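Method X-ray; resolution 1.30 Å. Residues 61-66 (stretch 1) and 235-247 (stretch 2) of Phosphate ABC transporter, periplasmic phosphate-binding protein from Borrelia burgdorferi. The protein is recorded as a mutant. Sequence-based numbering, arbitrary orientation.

Stretch 1, residues 61-66: YKIAIS
Stretch 2, residues 235-247: EDKSVTQFIDFMT

How do the two backbones lie against each other? Residues 63-66 form a β-strand, preceded by Tyr61 in extended conformation and by Lys62, whose phi/psi of -93/-18 breaks the extended run. Residues 237-246 form a helix with regular i to i+4 bonds, from Gln241 N to Lys237 O (2.8 Å) through Met246 N to Phe242 O (3.0 Å). Strand and helix run in nearly the same direction, 29° apart, with their axes approaching to 11.3 Å. In register, Lys62 stands nearest Val239, their CA atoms 7.3 Å apart, and 322 Å² of surface is buried in all.

What joins the stretches before the helix begins? Glu235 (phi/psi -89/155) has chi1 and chi2 both m, and although its CA-to-CB bond points sideways, its carboxylate comes nearer to stretch 1. A water bridges the gap, donating to Lys62 O and to Glu235 OE1 at 2.8 Å each. Asp236, at the N-cap position with phi/psi -52/145, makes no capping bond with its side chain. Its CA-to-CB bond points toward stretch 1, and with chi1 m the carboxylate is placed so that Lys62 NZ donates to Asp236 OD2 at 3.1 Å in a hydrogen bond that is also a salt bridge. Lys62 reaches it with chi1 m and the other three chi angles t, an almost fully stretched chain. Its charged end suits this partly exposed margin beside the exposed aspartate.

How does the first turn of the helix pass from polar to apolar contact? Lys237 extends out of reach, while Ser238, chi1 p, has its CA-to-CB bond sideways, and its OG lies 4.4 Å from Lys62 NZ. Val239, chi1 t, has its CA-to-CB bond toward the strand and uses both methyls: CG2 packs 3.8 Å from Lys62 CD, and CG1 lies 3.9 Å from Ile63 CG1. The aliphatic part of the lysine thus lies against a buried valine while its ammonium pairs with the aspartate.

Which residues close the apolar seam in the middle of the helix? Thr240 points away and Gln241 lies out of reach. Phe242, with chi1 t and chi2 70°, has its CA-to-CB bond toward the strand; Ile63 CD1 meets its ring at the edge, near the ring plane, 4.4 Å from Phe242 CD2. Ile243 (chi1 m, chi2 t) starts sideways, but its end comes nearer, placing CG1 3.9 Å from Ile63 CD1. Ile63, itself m and t, therefore reaches Val239, Phe242 and Ile243; it and Phe242 are buried, as suits apolar side chains.

Where does the contact end? Asp244 and Phe245 are out of reach, and Met246 makes the last touch. Its CA-to-CB bond points toward the strand, and chi angles m, t and p bring CE to 3.9 Å from Ile65 CD1. Ile65, buried like Met246 and with both chi angles m, starts sideways but its end comes nearer; these apolar side chains suit a place shut off from water.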

# COMPACT_ATOMS: atom_id res chain seq x y z
N TYR A 61 -10.68 -0.37 21.62
CA TYR A 61 -10.04 -1.51 20.97
C TYR A 61 -8.81 -1.91 21.77
O TYR A 61 -8.16 -1.04 22.38
CB TYR A 61 -9.61 -1.14 19.55
CG TYR A 61 -10.75 -0.65 18.69
CD1 TYR A 61 -11.91 -1.40 18.56
CD2 TYR A 61 -10.68 0.56 18.03
CE1 TYR A 61 -12.95 -0.96 17.78
CE2 TYR A 61 -11.74 1.01 17.24
CZ TYR A 61 -12.88 0.24 17.14
OH TYR A 61 -13.96 0.65 16.38
N LYS A 62 -8.46 -3.20 21.74
CA LYS A 62 -7.18 -3.68 22.27
C LYS A 62 -6.08 -3.75 21.21
O LYS A 62 -4.90 -3.83 21.53
CB LYS A 62 -7.35 -5.05 22.91
CG LYS A 62 -8.09 -5.01 24.23
CD LYS A 62 -8.15 -6.40 24.84
CE LYS A 62 -9.03 -6.43 26.08
NZ LYS A 62 -9.27 -7.83 26.51
N ILE A 63 -6.48 -3.75 19.93
CA ILE A 63 -5.54 -3.76 18.82
C ILE A 63 -6.10 -2.80 17.79
O ILE A 63 -7.31 -2.82 17.53
CB ILE A 63 -5.41 -5.16 18.16
CG1 ILE A 63 -4.98 -6.22 19.19
CG2 ILE A 63 -4.47 -5.12 16.97
CD1 ILE A 63 -5.05 -7.65 18.67
N ALA A 64 -5.23 -2.02 17.15
CA ALA A 64 -5.60 -1.25 15.96
C ALA A 64 -4.81 -1.75 14.77
O ALA A 64 -3.65 -2.13 14.91
CB ALA A 64 -5.34 0.23 16.17
N ILE A 65 -5.44 -1.74 13.61
CA ILE A 65 -4.76 -2.11 12.37
C ILE A 65 -4.65 -0.85 11.52
O ILE A 65 -5.67 -0.22 11.21
CB ILE A 65 -5.52 -3.18 11.59
CG1 ILE A 65 -5.78 -4.39 12.47
CG2 ILE A 65 -4.73 -3.53 10.34
CD1 ILE A 65 -4.52 -5.12 12.91
N SER A 66 -3.42 -0.46 11.15
CA SER A 66 -3.21 0.78 10.42
C SER A 66 -2.47 0.55 9.11
O SER A 66 -1.59 -0.29 9.02
CB SER A 66 -2.40 1.75 11.28
OG SER A 66 -2.19 2.98 10.60
N GLU A 235 0.81 -7.08 26.99
CA GLU A 235 -0.53 -7.31 26.50
C GLU A 235 -1.19 -8.47 27.22
O GLU A 235 -0.53 -9.36 27.76
CB GLU A 235 -0.51 -7.59 24.99
CG GLU A 235 0.16 -6.49 24.15
CD GLU A 235 -0.47 -5.12 24.31
OE1 GLU A 235 -1.71 -5.02 24.40
OE2 GLU A 235 0.28 -4.12 24.35
N ASP A 236 -2.52 -8.44 27.24
CA ASP A 236 -3.29 -9.60 27.62
C ASP A 236 -2.83 -10.79 26.79
O ASP A 236 -2.49 -10.65 25.60
CB ASP A 236 -4.78 -9.35 27.33
CG ASP A 236 -5.38 -8.26 28.16
OD1 ASP A 236 -4.80 -7.90 29.21
OD2 ASP A 236 -6.46 -7.77 27.75
N LYS A 237 -2.82 -11.97 27.38
CA LYS A 237 -2.48 -13.18 26.66
C LYS A 237 -3.36 -13.35 25.42
O LYS A 237 -2.88 -13.80 24.38
CB LYS A 237 -2.61 -14.40 27.57
CG LYS A 237 -2.20 -15.68 26.88
CD LYS A 237 -2.16 -16.87 27.81
CE LYS A 237 -1.67 -18.09 27.06
NZ LYS A 237 -1.48 -19.27 27.94
N SER A 238 -4.64 -13.00 25.52
CA SER A 238 -5.56 -13.19 24.42
C SER A 238 -5.13 -12.36 23.21
O SER A 238 -5.29 -12.79 22.07
CB SER A 238 -6.96 -12.79 24.85
OG SER A 238 -6.99 -11.43 25.30
N VAL A 239 -4.58 -11.19 23.47
CA VAL A 239 -4.09 -10.29 22.43
C VAL A 239 -2.80 -10.87 21.82
O VAL A 239 -2.65 -10.97 20.59
CB VAL A 239 -3.85 -8.89 23.02
CG1 VAL A 239 -3.02 -8.02 22.10
CG2 VAL A 239 -5.18 -8.26 23.36
N THR A 240 -1.86 -11.28 22.68
CA THR A 240 -0.63 -11.90 22.19
C THR A 240 -0.93 -13.11 21.32
O THR A 240 -0.33 -13.29 20.26
CB THR A 240 0.21 -12.31 23.38
OG1 THR A 240 0.48 -11.14 24.14
CG2 THR A 240 1.51 -12.96 22.95
N GLN A 241 -1.88 -13.93 21.73
CA GLN A 241 -2.24 -15.10 20.95
C GLN A 241 -2.76 -14.73 19.56
O GLN A 241 -2.39 -15.34 18.57
CB GLN A 241 -3.31 -15.90 21.66
CG GLN A 241 -2.83 -16.65 22.91
CD GLN A 241 -3.99 -17.30 23.65
OE1 GLN A 241 -5.05 -16.70 23.82
NE2 GLN A 241 -3.79 -18.52 24.10
N PHE A 242 -3.66 -13.77 19.49
CA PHE A 242 -4.21 -13.43 18.19
C PHE A 242 -3.15 -12.82 17.27
O PHE A 242 -3.10 -13.14 16.10
CB PHE A 242 -5.44 -12.51 18.28
CG PHE A 242 -6.12 -12.32 16.96
CD1 PHE A 242 -6.79 -13.38 16.39
CD2 PHE A 242 -6.04 -11.14 16.25
CE1 PHE A 242 -7.38 -13.27 15.17
CE2 PHE A 242 -6.65 -11.01 15.02
CZ PHE A 242 -7.32 -12.09 14.49
N ILE A 243 -2.31 -11.94 17.81
CA ILE A 243 -1.23 -11.35 17.02
C ILE A 243 -0.28 -12.43 16.52
O ILE A 243 0.16 -12.39 15.36
CB ILE A 243 -0.50 -10.27 17.84
CG1 ILE A 243 -1.48 -9.12 18.11
CG2 ILE A 243 0.77 -9.83 17.12
CD1 ILE A 243 -0.94 -8.03 18.99
N ASP A 244 0.02 -13.40 17.37
CA ASP A 244 0.86 -14.53 16.97
C ASP A 244 0.22 -15.30 15.81
O ASP A 244 0.92 -15.73 14.89
CB ASP A 244 1.08 -15.44 18.17
CG ASP A 244 1.87 -16.67 17.81
OD1 ASP A 244 3.07 -16.54 17.52
OD2 ASP A 244 1.28 -17.77 17.82
N PHE A 245 -1.10 -15.42 15.79
CA PHE A 245 -1.77 -16.05 14.66
C PHE A 245 -1.67 -15.19 13.40
O PHE A 245 -1.42 -15.69 12.30
CB PHE A 245 -3.23 -16.35 14.98
CG PHE A 245 -3.97 -16.96 13.83
CD1 PHE A 245 -3.81 -18.31 13.51
CD2 PHE A 245 -4.80 -16.20 13.02
CE1 PHE A 245 -4.46 -18.87 12.43
CE2 PHE A 245 -5.45 -16.76 11.94
CZ PHE A 245 -5.28 -18.10 11.65
N MET A 246 -1.85 -13.88 13.53
CA MET A 246 -1.78 -12.96 12.39
C MET A 246 -0.45 -13.06 11.64
O MET A 246 -0.42 -12.91 10.42
CB MET A 246 -2.00 -11.51 12.83
CG MET A 246 -3.43 -11.22 13.31
SD MET A 246 -3.66 -9.46 13.68
CE MET A 246 -3.62 -8.80 11.98
N THR A 247 0.63 -13.26 12.39
CA THR A 247 1.97 -13.30 11.83
C THR A 247 2.47 -14.74 11.60
O THR A 247 3.61 -14.95 11.25
CB THR A 247 2.96 -12.51 12.72
OG1 THR A 247 2.99 -13.08 14.03
CG2 THR A 247 2.53 -11.05 12.82
O HOH W 1 -3.17 -2.84 23.43